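Local coordinates for protein oxidized polyvinyl alcohol hydrolase (Pseudomonas sp. VM15C, PDB 3WWE) that hydrolyses beta-diketones such as nonane-4,6-dione and cleaves oxidized polyvinyl alcohol in the second step of polyvinyl alcohol degradation, at residues T69-S74 / W124-W129; G175-G180 / H301-P306; S201-V206 / A273-S278. All blocks are in the same frame, centred on the assembly; numbering follows the deposited sequence.

All three contacts are buried, and all reach the bound AE3, so the comparison is one of chemistry rather than of core against surface. Contact 2 joins the end of strand 170-176 and the start of helix 178-189 to a loop following strand 292-298, pairing a serine with a histidine next to isoleucine-tryptophan packing. Contact 1 ties together two loops through indole N-H groups and leans on the same helix through Ser178. Contact 3 sets the loop after strand 196-200 against helix 275-288; a serine-to-carbonyl bond and a water cross it, a carboxylate braces the loop from within, and Tyr275 stacks on His303 of contact 2. Together they illustrate how loops at strand ends build a hydrolase pocket.

Contact 1: residues T69-S74 / W124-W129; sequences TGSVES and WNWNPW. With AE3 (2-(2-ethoxyethoxy)ethanol), chain B.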
loop_
_atom_site.group_PDB
_atom_site.type_symbol
_atom_site.label_atom_id
_atom_site.label_comp_id
_atom_site.label_asym_id
_atom_site.label_seq_id
_atom_site.Cartn_x
_atom_site.Cartn_y
_atom_site.Cartn_z
ATOM N N THR A 69 7.560 3.984 0.307
ATOM C CA THR A 69 7.585 5.318 -0.283
ATOM C C THR A 69 6.850 5.281 -1.639
ATOM O O THR A 69 6.386 4.219 -2.070
ATOM C CB THR A 69 9.028 5.775 -0.466
ATOM O OG1 THR A 69 9.041 7.160 -0.848
ATOM C CG2 THR A 69 9.727 4.922 -1.543
ATOM N N GLY A 70 6.730 6.444 -2.286
ATOM C CA GLY A 70 6.074 6.560 -3.568
ATOM C C GLY A 70 7.032 6.630 -4.751
ATOM O O GLY A 70 8.070 5.907 -4.864
ATOM N N SER A 71 6.737 7.572 -5.628
ATOM C CA SER A 71 7.501 7.666 -6.852
ATOM C C SER A 71 8.708 8.508 -6.787
ATOM O O SER A 71 9.713 8.216 -7.453
ATOM C CB SER A 71 6.619 8.200 -7.972
ATOM O OG SER A 71 5.582 7.296 -8.231
ATOM N N VAL A 72 8.633 9.510 -5.927
ATOM C CA VAL A 72 9.678 10.481 -5.846
ATOM C C VAL A 72 10.428 10.614 -4.530
ATOM O O VAL A 72 11.588 11.019 -4.536
ATOM C CB VAL A 72 9.072 11.836 -6.223
ATOM C CG1 VAL A 72 10.073 12.934 -5.955
ATOM C CG2 VAL A 72 8.630 11.801 -7.691
ATOM N N GLU A 73 9.788 10.306 -3.403
ATOM C CA GLU A 73 10.502 10.419 -2.153
ATOM C C GLU A 73 11.344 9.152 -1.944
ATOM O O GLU A 73 10.932 8.058 -2.315
ATOM C CB GLU A 73 9.532 10.564 -1.014
ATOM C CG GLU A 73 8.692 11.806 -1.060
ATOM C CD GLU A 73 7.473 11.666 -0.145
ATOM O OE1 GLU A 73 6.761 10.638 -0.280
ATOM O OE2 GLU A 73 7.234 12.579 0.692
ATOM N N SER A 74 12.509 9.304 -1.329
ATOM C CA SER A 74 13.368 8.149 -1.090
ATOM C C SER A 74 12.782 7.379 0.075
ATOM O O SER A 74 11.884 7.861 0.773
ATOM C CB SER A 74 14.780 8.615 -0.732
ATOM O OG SER A 74 14.756 9.295 0.494
ATOM N N TRP A 124 5.178 -4.317 -16.363
ATOM C CA TRP A 124 4.718 -3.521 -15.233
ATOM C C TRP A 124 4.262 -2.124 -15.632
ATOM O O TRP A 124 4.864 -1.458 -16.479
ATOM C CB TRP A 124 5.812 -3.465 -14.158
ATOM C CG TRP A 124 6.083 -4.869 -13.615
ATOM C CD1 TRP A 124 7.135 -5.702 -13.938
ATOM C CD2 TRP A 124 5.239 -5.627 -12.715
ATOM N NE1 TRP A 124 6.996 -6.922 -13.285
ATOM C CE2 TRP A 124 5.852 -6.905 -12.534
ATOM C CE3 TRP A 124 4.040 -5.348 -12.040
ATOM C CZ2 TRP A 124 5.314 -7.887 -11.709
ATOM C CZ3 TRP A 124 3.503 -6.351 -11.206
ATOM C CH2 TRP A 124 4.148 -7.599 -11.052
ATOM N N ASN A 125 3.185 -1.675 -15.013
ATOM C CA ASN A 125 2.711 -0.365 -15.365
ATOM C C ASN A 125 3.596 0.828 -14.964
ATOM O O ASN A 125 3.889 1.701 -15.795
ATOM C CB ASN A 125 1.301 -0.152 -14.801
ATOM C CG ASN A 125 0.716 1.212 -15.237
ATOM O OD1 ASN A 125 0.637 2.152 -14.437
ATOM N ND2 ASN A 125 0.360 1.328 -16.519
ATOM N N TRP A 126 4.048 0.817 -13.706
ATOM C CA TRP A 126 4.800 1.920 -13.096
ATOM C C TRP A 126 6.090 1.382 -12.424
ATOM O O TRP A 126 6.046 0.412 -11.667
ATOM C CB TRP A 126 3.855 2.575 -12.081
ATOM C CG TRP A 126 4.173 4.009 -11.803
ATOM C CD1 TRP A 126 4.472 4.539 -10.598
ATOM C CD2 TRP A 126 4.346 5.049 -12.763
ATOM N NE1 TRP A 126 4.849 5.843 -10.731
ATOM C CE2 TRP A 126 4.785 6.190 -12.056
ATOM C CE3 TRP A 126 4.188 5.128 -14.163
ATOM C CZ2 TRP A 126 5.081 7.418 -12.688
ATOM C CZ3 TRP A 126 4.488 6.356 -14.808
ATOM C CH2 TRP A 126 4.935 7.486 -14.048
ATOM N N ASN A 127 7.223 2.026 -12.687
ATOM C CA ASN A 127 8.524 1.565 -12.175
ATOM C C ASN A 127 8.918 1.512 -10.693
ATOM O O ASN A 127 9.686 0.626 -10.332
ATOM C CB ASN A 127 9.644 2.272 -12.956
ATOM C CG ASN A 127 10.910 1.416 -13.090
ATOM O OD1 ASN A 127 10.856 0.229 -13.409
ATOM N ND2 ASN A 127 12.055 2.030 -12.854
ATOM N N PRO A 128 8.406 2.417 -9.813
ATOM C CA PRO A 128 8.771 2.402 -8.379
ATOM C C PRO A 128 8.604 1.013 -7.670
ATOM O O PRO A 128 9.469 0.562 -6.909
ATOM C CB PRO A 128 7.856 3.491 -7.762
ATOM C CG PRO A 128 7.546 4.393 -8.899
ATOM C CD PRO A 128 7.355 3.404 -10.072
ATOM N N TRP A 129 7.491 0.339 -7.937
ATOM C CA TRP A 129 7.182 -0.964 -7.355
ATOM C C TRP A 129 6.477 -1.763 -8.453
ATOM O O TRP A 129 5.905 -1.193 -9.396
ATOM C CB TRP A 129 6.198 -0.881 -6.174
ATOM C CG TRP A 129 6.573 0.054 -5.042
ATOM C CD1 TRP A 129 6.108 1.341 -4.827
ATOM C CD2 TRP A 129 7.504 -0.203 -4.008
ATOM N NE1 TRP A 129 6.709 1.885 -3.726
ATOM C CE2 TRP A 129 7.569 0.961 -3.199
ATOM C CE3 TRP A 129 8.309 -1.302 -3.682
ATOM C CZ2 TRP A 129 8.398 1.046 -2.092
ATOM C CZ3 TRP A 129 9.148 -1.212 -2.567
ATOM C CH2 TRP A 129 9.182 -0.058 -1.798
HETATM C C1 AE3 B . -0.386 5.554 -16.513
HETATM C C2 AE3 B . 0.354 5.130 -15.272
HETATM O O2 AE3 B . 0.565 6.289 -14.467
HETATM C C3 AE3 B . 0.358 5.904 -13.108
HETATM C C4 AE3 B . 0.819 7.012 -12.162
HETATM O O3 AE3 B . 0.695 6.556 -10.804
HETATM C C5 AE3 B . 1.580 7.370 -9.981
HETATM C C6 AE3 B . 1.573 6.828 -8.533
HETATM O O4 AE3 B . 0.261 6.285 -8.163
#
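Two tryptophans, Trp126 and Trp129, each reach across with an indole N-H, one to a side-chain oxygen and the other to a backbone carbonyl of the same short loop. In this alpha/beta-hydrolase fold, residues 69-74 leave strand 62-68 and lead into helix 75-80; in many relatives the corresponding loop borders the oxyanion hole, and here Gly70 CA lies 4.4 Å from Ser177 CB.

Trp126 NE1 donates to Ser71 OG at 3.0 Å, almost straight at 167°, with the hydroxyl oxygen lying in the ring plane. That bond helps to hold the indole in its rotation, and one face of the ring is turned to the ligand: AE3 C4 sits 4.0 Å above the plane, over the centre of the ring. Pro128 fills the interval between the two tryptophans, its CG set against Ser71 OG and its CB 3.8 Å from Gly70 O. Ser178, on helix 178-189, touches both indoles and the proline.

Trp129 NE1 grips Thr69 O at 2.9 Å, the oxygen again close to the ring plane while the N-H arrives tilted from the plane of the carbonyl. With CG anti to the carbonyl carbon (chi1 -54°), the indole swings beside its own backbone N and its end comes up to the loop. The threonine side chain crosses that ring at about a right angle, CG2 4.1 Å from CZ2 of Trp129. Its other branch holds the loop to itself, Thr69 OG1 donating to Glu73 O at 2.6 Å from above the carbonyl plane.

Contact 2: residues G175-G180 / H301-P306; sequences GISSGG and HGHMWP. With AE3 (2-(2-ethoxyethoxy)ethanol), chain B.
Ile176 lays its gamma methyl, CG2, against the benzene edge of Trp305, near the ring plane and 3.7 Å from CE3. The two side chains cross at a slant, while the other branch runs down the histidine-bearing loop. Because CG1 is anti to the backbone N (chi1 173°), CD1 is carried tightly up to that loop's backbone, 3.2 Å from Met304 O. Asn314, on helix 310-322, accepts from Trp305 NE1.

One residue further on, the chemistry turns polar. Ser177 OG and His303 NE2 share a hydrogen bond of 2.8 Å, the hydroxyl oxygen meeting the imidazole at its edge, near the ring plane. On the far side of the same ring ND1 is bonded to Asp258, so both nitrogens are held and the ring cannot easily turn. The ligand comes close as well, AE3 C6 being 3.1 Å from Ser177 OG.

Ser177 has positive phi (58°) between strand 170-176 and helix 178-189, and a CB on Gly175 would clash with Gly179 C. This is consistent with a GxSxG nucleophile elbow carrying the serine of a Ser-His-Asp catalytic triad, as in alpha/beta hydrolases.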
loop_
_atom_site.group_PDB
_atom_site.type_symbol
_atom_site.label_atom_id
_atom_site.label_comp_id
_atom_site.label_asym_id
_atom_site.label_seq_id
_atom_site.Cartn_x
_atom_site.Cartn_y
_atom_site.Cartn_z
ATOM N N GLY A 175 1.529 2.402 2.354
ATOM C CA GLY A 175 2.366 3.312 1.616
ATOM C C GLY A 175 1.559 4.443 0.986
ATOM O O GLY A 175 0.310 4.516 1.093
ATOM N N ILE A 176 2.297 5.333 0.323
ATOM C CA ILE A 176 1.731 6.481 -0.337
ATOM C C ILE A 176 1.896 6.413 -1.870
ATOM O O ILE A 176 2.938 5.990 -2.389
ATOM C CB ILE A 176 2.415 7.774 0.236
ATOM C CG1 ILE A 176 1.978 9.030 -0.543
ATOM C CG2 ILE A 176 3.948 7.577 0.198
ATOM C CD1 ILE A 176 0.555 9.400 -0.346
ATOM N N SER A 177 0.851 6.801 -2.602
ATOM C CA SER A 177 0.935 6.866 -4.047
ATOM C C SER A 177 1.302 5.481 -4.601
ATOM O O SER A 177 0.569 4.502 -4.343
ATOM C CB SER A 177 1.983 7.956 -4.414
ATOM O OG SER A 177 2.000 8.230 -5.814
ATOM N N SER A 178 2.414 5.383 -5.338
ATOM C CA SER A 178 2.812 4.080 -5.880
ATOM C C SER A 178 2.946 3.049 -4.748
ATOM O O SER A 178 2.591 1.876 -4.927
ATOM C CB SER A 178 4.106 4.210 -6.660
ATOM O OG SER A 178 4.359 3.032 -7.329
ATOM N N GLY A 179 3.475 3.483 -3.598
ATOM C CA GLY A 179 3.552 2.582 -2.439
ATOM C C GLY A 179 2.141 2.155 -1.996
ATOM O O GLY A 179 1.927 1.053 -1.481
ATOM N N GLY A 180 1.169 3.054 -2.168
ATOM C CA GLY A 180 -0.228 2.747 -1.858
ATOM C C GLY A 180 -0.825 1.772 -2.861
ATOM O O GLY A 180 -1.617 0.880 -2.517
ATOM N N HIS A 301 -5.259 17.041 2.326
ATOM C CA HIS A 301 -3.875 17.370 2.066
ATOM C C HIS A 301 -3.384 17.158 0.615
ATOM O O HIS A 301 -2.212 17.459 0.293
ATOM C CB HIS A 301 -3.051 16.528 3.003
ATOM C CG HIS A 301 -3.159 15.053 2.725
ATOM N ND1 HIS A 301 -4.290 14.313 3.009
ATOM C CD2 HIS A 301 -2.272 14.189 2.183
ATOM C CE1 HIS A 301 -4.097 13.056 2.651
ATOM N NE2 HIS A 301 -2.879 12.955 2.147
ATOM N N GLY A 302 -4.224 16.588 -0.248
ATOM C CA GLY A 302 -3.780 16.376 -1.611
ATOM C C GLY A 302 -3.096 15.016 -1.794
ATOM O O GLY A 302 -3.456 14.059 -1.119
ATOM N N HIS A 303 -2.124 14.944 -2.702
ATOM C CA HIS A 303 -1.423 13.704 -2.991
ATOM C C HIS A 303 -0.007 13.677 -2.402
ATOM O O HIS A 303 0.950 14.095 -3.062
ATOM C CB HIS A 303 -1.327 13.497 -4.501
ATOM C CG HIS A 303 -0.928 12.106 -4.876
ATOM N ND1 HIS A 303 -1.733 11.019 -4.623
ATOM C CD2 HIS A 303 0.237 11.608 -5.371
ATOM C CE1 HIS A 303 -1.083 9.906 -4.932
ATOM N NE2 HIS A 303 0.117 10.233 -5.386
ATOM N N MET A 304 0.121 13.170 -1.178
ATOM C CA MET A 304 1.398 13.139 -0.477
ATOM C C MET A 304 1.097 12.509 0.855
ATOM O O MET A 304 -0.057 12.227 1.132
ATOM C CB MET A 304 1.890 14.581 -0.273
ATOM C CG MET A 304 0.906 15.445 0.454
ATOM S SD MET A 304 1.338 17.218 0.189
ATOM C CE MET A 304 2.618 17.355 1.087
ATOM N N TRP A 305 2.094 12.326 1.706
ATOM C CA TRP A 305 1.794 11.702 2.976
ATOM C C TRP A 305 0.945 12.672 3.775
ATOM O O TRP A 305 1.195 13.858 3.747
ATOM C CB TRP A 305 3.073 11.378 3.725
ATOM C CG TRP A 305 2.836 10.398 4.852
ATOM C CD1 TRP A 305 2.367 10.677 6.107
ATOM C CD2 TRP A 305 2.967 8.960 4.778
ATOM N NE1 TRP A 305 2.188 9.503 6.805
ATOM C CE2 TRP A 305 2.548 8.437 6.017
ATOM C CE3 TRP A 305 3.399 8.074 3.782
ATOM C CZ2 TRP A 305 2.541 7.052 6.296
ATOM C CZ3 TRP A 305 3.397 6.675 4.066
ATOM C CH2 TRP A 305 2.962 6.200 5.319
ATOM N N PRO A 306 -0.121 12.173 4.448
ATOM C CA PRO A 306 -1.027 12.978 5.281
ATOM C C PRO A 306 -0.220 14.084 5.965
ATOM O O PRO A 306 0.757 13.821 6.679
ATOM C CB PRO A 306 -1.560 11.943 6.268
ATOM C CG PRO A 306 -1.671 10.716 5.415
ATOM C CD PRO A 306 -0.452 10.737 4.538
HETATM C C1 AE3 B . -0.386 5.554 -16.513
HETATM C C2 AE3 B . 0.354 5.130 -15.272
HETATM O O2 AE3 B . 0.565 6.289 -14.467
HETATM C C3 AE3 B . 0.358 5.904 -13.108
HETATM C C4 AE3 B . 0.819 7.012 -12.162
HETATM O O3 AE3 B . 0.695 6.556 -10.804
HETATM C C5 AE3 B . 1.580 7.370 -9.981
HETATM C C6 AE3 B . 1.573 6.828 -8.533
HETATM O O4 AE3 B . 0.261 6.285 -8.163
#

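Contact 3: residues S201-V206 / A273-S278; sequences SGEWYV and ADYRPS. With AE3 (2-(2-ethoxyethoxy)ethanol), chain B.
Ser278 and the backbone of Gly202 form the close-packed end of this contact, the serine hydroxyl donating to Gly202 O at 3.0 Å. Its OG lies between the backbone N and the carbonyl carbon (chi1 62°), a rotation that turns the hydroxyl toward Gly202. CB itself, set by the backbone, lies 3.4 Å from Glu203 OE2 and 4.0 Å from Trp204 CB. Glu203 folds back at chi2, and its OE2 takes two backbone N-H groups of its own loop. Trp204 N reaches the anti lone pair at 2.8 Å, whereas Tyr205 N approaches from above the carboxylate plane, at 2.9 Å and nearly straight. The carboxylate thus ties down the piece of loop that Ser278 packs against.

Both segments belong to the alpha/beta-hydrolase scaffold: 201-206 is the loop after strand 196-200, whereas the other segment runs from the hairpin strand 269-274 into helix 275-288, with Asp274 as its N-cap, accepting from Arg276 N. Ser201 backs Tyr275, the serine CB meeting the ring at CG, while Ser201 OG is hydrogen-bonded to Asp258.

Beyond this packing the contact is looser, with a water on one side and the ligand on another. Glu203 OE1 does not touch a protein donor across the contact but accepts from a water at 2.6 Å, and that water's oxygen in turn accepts from Asp274 N at 2.8 Å. With an alanine here instead of Glu203, the amides of Trp204 and Tyr205 would probably lose their shared acceptor, and the water one of its anchors. Tyr275 carries the contact into the pocket: its hydroxyl shares a 2.7 Å hydrogen bond with AE3 O4, which lies at the ring edge.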
loop_
_atom_site.group_PDB
_atom_site.type_symbol
_atom_site.label_atom_id
_atom_site.label_comp_id
_atom_site.label_asym_id
_atom_site.label_seq_id
_atom_site.Cartn_x
_atom_site.Cartn_y
_atom_site.Cartn_z
ATOM N N SER A 201 -3.730 6.950 -1.050
ATOM C CA SER A 201 -3.821 7.368 -2.451
ATOM C C SER A 201 -3.084 6.423 -3.362
ATOM O O SER A 201 -2.139 6.802 -4.044
ATOM C CB SER A 201 -3.303 8.769 -2.622
ATOM O OG SER A 201 -3.723 9.502 -1.521
ATOM N N GLY A 202 -3.516 5.168 -3.338
ATOM C CA GLY A 202 -2.925 4.174 -4.209
ATOM C C GLY A 202 -3.852 4.007 -5.411
ATOM O O GLY A 202 -5.031 4.297 -5.307
ATOM N N GLU A 203 -3.344 3.572 -6.566
ATOM C CA GLU A 203 -4.218 3.327 -7.724
ATOM C C GLU A 203 -4.878 1.944 -7.620
ATOM O O GLU A 203 -4.477 1.077 -6.825
ATOM C CB GLU A 203 -3.383 3.356 -9.021
ATOM C CG GLU A 203 -3.534 4.639 -9.912
ATOM C CD GLU A 203 -4.909 4.702 -10.601
ATOM O OE1 GLU A 203 -5.030 5.565 -11.498
ATOM O OE2 GLU A 203 -5.866 3.908 -10.287
ATOM N N TRP A 204 -5.845 1.737 -8.500
ATOM C CA TRP A 204 -6.586 0.501 -8.650
ATOM C C TRP A 204 -6.482 0.099 -10.131
ATOM O O TRP A 204 -6.677 -1.054 -10.486
ATOM C CB TRP A 204 -8.052 0.716 -8.331
ATOM C CG TRP A 204 -8.739 -0.549 -8.034
ATOM C CD1 TRP A 204 -9.625 -1.234 -8.853
ATOM C CD2 TRP A 204 -8.582 -1.356 -6.847
ATOM N NE1 TRP A 204 -10.014 -2.404 -8.231
ATOM C CE2 TRP A 204 -9.393 -2.508 -7.011
ATOM C CE3 TRP A 204 -7.827 -1.223 -5.663
ATOM C CZ2 TRP A 204 -9.475 -3.529 -6.024
ATOM C CZ3 TRP A 204 -7.908 -2.240 -4.687
ATOM C CH2 TRP A 204 -8.735 -3.373 -4.884
ATOM N N TYR A 205 -6.162 1.066 -10.984
ATOM C CA TYR A 205 -6.057 0.815 -12.427
ATOM C C TYR A 205 -7.282 0.121 -12.949
ATOM O O TYR A 205 -7.224 -0.926 -13.585
ATOM C CB TYR A 205 -4.870 -0.024 -12.735
ATOM C CG TYR A 205 -3.586 0.557 -12.296
ATOM C CD1 TYR A 205 -3.195 1.847 -12.687
ATOM C CD2 TYR A 205 -2.695 -0.213 -11.564
ATOM C CE1 TYR A 205 -1.930 2.342 -12.368
ATOM C CE2 TYR A 205 -1.431 0.268 -11.242
ATOM C CZ TYR A 205 -1.053 1.538 -11.644
ATOM O OH TYR A 205 0.221 1.966 -11.297
ATOM N N VAL A 206 -8.415 0.755 -12.709
ATOM C CA VAL A 206 -9.687 0.197 -13.112
ATOM C C VAL A 206 -9.711 -0.330 -14.546
ATOM O O VAL A 206 -9.184 0.321 -15.472
ATOM C CB VAL A 206 -10.788 1.237 -12.929
ATOM C CG1 VAL A 206 -12.101 0.748 -13.571
ATOM C CG2 VAL A 206 -10.979 1.481 -11.421
ATOM N N ALA A 273 -3.408 10.358 -13.158
ATOM C CA ALA A 273 -3.994 9.567 -12.072
ATOM C C ALA A 273 -4.880 10.418 -11.180
ATOM O O ALA A 273 -4.472 11.485 -10.711
ATOM C CB ALA A 273 -2.924 8.918 -11.232
ATOM N N ASP A 274 -6.083 9.941 -10.958
ATOM C CA ASP A 274 -7.039 10.635 -10.082
ATOM C C ASP A 274 -7.376 9.620 -8.994
ATOM O O ASP A 274 -7.953 8.577 -9.291
ATOM C CB ASP A 274 -8.293 10.971 -10.869
ATOM C CG ASP A 274 -9.321 11.697 -10.029
ATOM O OD1 ASP A 274 -9.188 11.715 -8.763
ATOM O OD2 ASP A 274 -10.263 12.235 -10.665
ATOM N N TYR A 275 -7.034 9.920 -7.746
ATOM C CA TYR A 275 -7.268 8.966 -6.657
ATOM C C TYR A 275 -8.689 8.836 -6.073
ATOM O O TYR A 275 -8.977 7.942 -5.261
ATOM C CB TYR A 275 -6.197 9.189 -5.585
ATOM C CG TYR A 275 -4.840 9.013 -6.216
ATOM C CD1 TYR A 275 -4.168 10.102 -6.779
ATOM C CD2 TYR A 275 -4.278 7.736 -6.363
ATOM C CE1 TYR A 275 -2.968 9.920 -7.492
ATOM C CE2 TYR A 275 -3.075 7.548 -7.070
ATOM C CZ TYR A 275 -2.441 8.646 -7.624
ATOM O OH TYR A 275 -1.263 8.506 -8.280
ATOM N N ARG A 276 -9.601 9.695 -6.500
ATOM C CA ARG A 276 -10.994 9.575 -6.040
ATOM C C ARG A 276 -11.530 8.196 -6.478
ATOM O O ARG A 276 -11.939 7.378 -5.638
ATOM C CB ARG A 276 -11.871 10.678 -6.671
ATOM C CG ARG A 276 -13.317 10.664 -6.220
ATOM C CD ARG A 276 -14.124 11.654 -7.124
ATOM N NE ARG A 276 -13.580 12.999 -7.011
ATOM C CZ ARG A 276 -14.020 13.885 -6.131
ATOM N NH1 ARG A 276 -15.004 13.559 -5.329
ATOM N NH2 ARG A 276 -13.441 15.073 -6.011
ATOM N N PRO A 277 -11.517 7.913 -7.799
ATOM C CA PRO A 277 -12.031 6.613 -8.255
ATOM C C PRO A 277 -11.283 5.369 -7.757
ATOM O O PRO A 277 -11.900 4.314 -7.552
ATOM C CB PRO A 277 -11.993 6.719 -9.775
ATOM C CG PRO A 277 -10.901 7.734 -10.038
ATOM C CD PRO A 277 -11.157 8.757 -8.940
ATOM N N SER A 278 -9.983 5.487 -7.580
ATOM C CA SER A 278 -9.174 4.345 -7.131
ATOM C C SER A 278 -9.356 4.058 -5.627
ATOM O O SER A 278 -9.339 2.901 -5.245
ATOM C CB SER A 278 -7.700 4.571 -7.451
ATOM O OG SER A 278 -7.212 5.709 -6.776
HETATM C C1 AE3 B . -0.386 5.554 -16.513
HETATM C C2 AE3 B . 0.354 5.130 -15.272
HETATM O O2 AE3 B . 0.565 6.289 -14.467
HETATM C C3 AE3 B . 0.358 5.904 -13.108
HETATM C C4 AE3 B . 0.819 7.012 -12.162
HETATM O O3 AE3 B . 0.695 6.556 -10.804
HETATM C C5 AE3 B . 1.580 7.370 -9.981
HETATM C C6 AE3 B . 1.573 6.828 -8.533
HETATM O O4 AE3 B . 0.261 6.285 -8.163
HETATM O O HOH W 1 -6.945 7.326 -11.601
#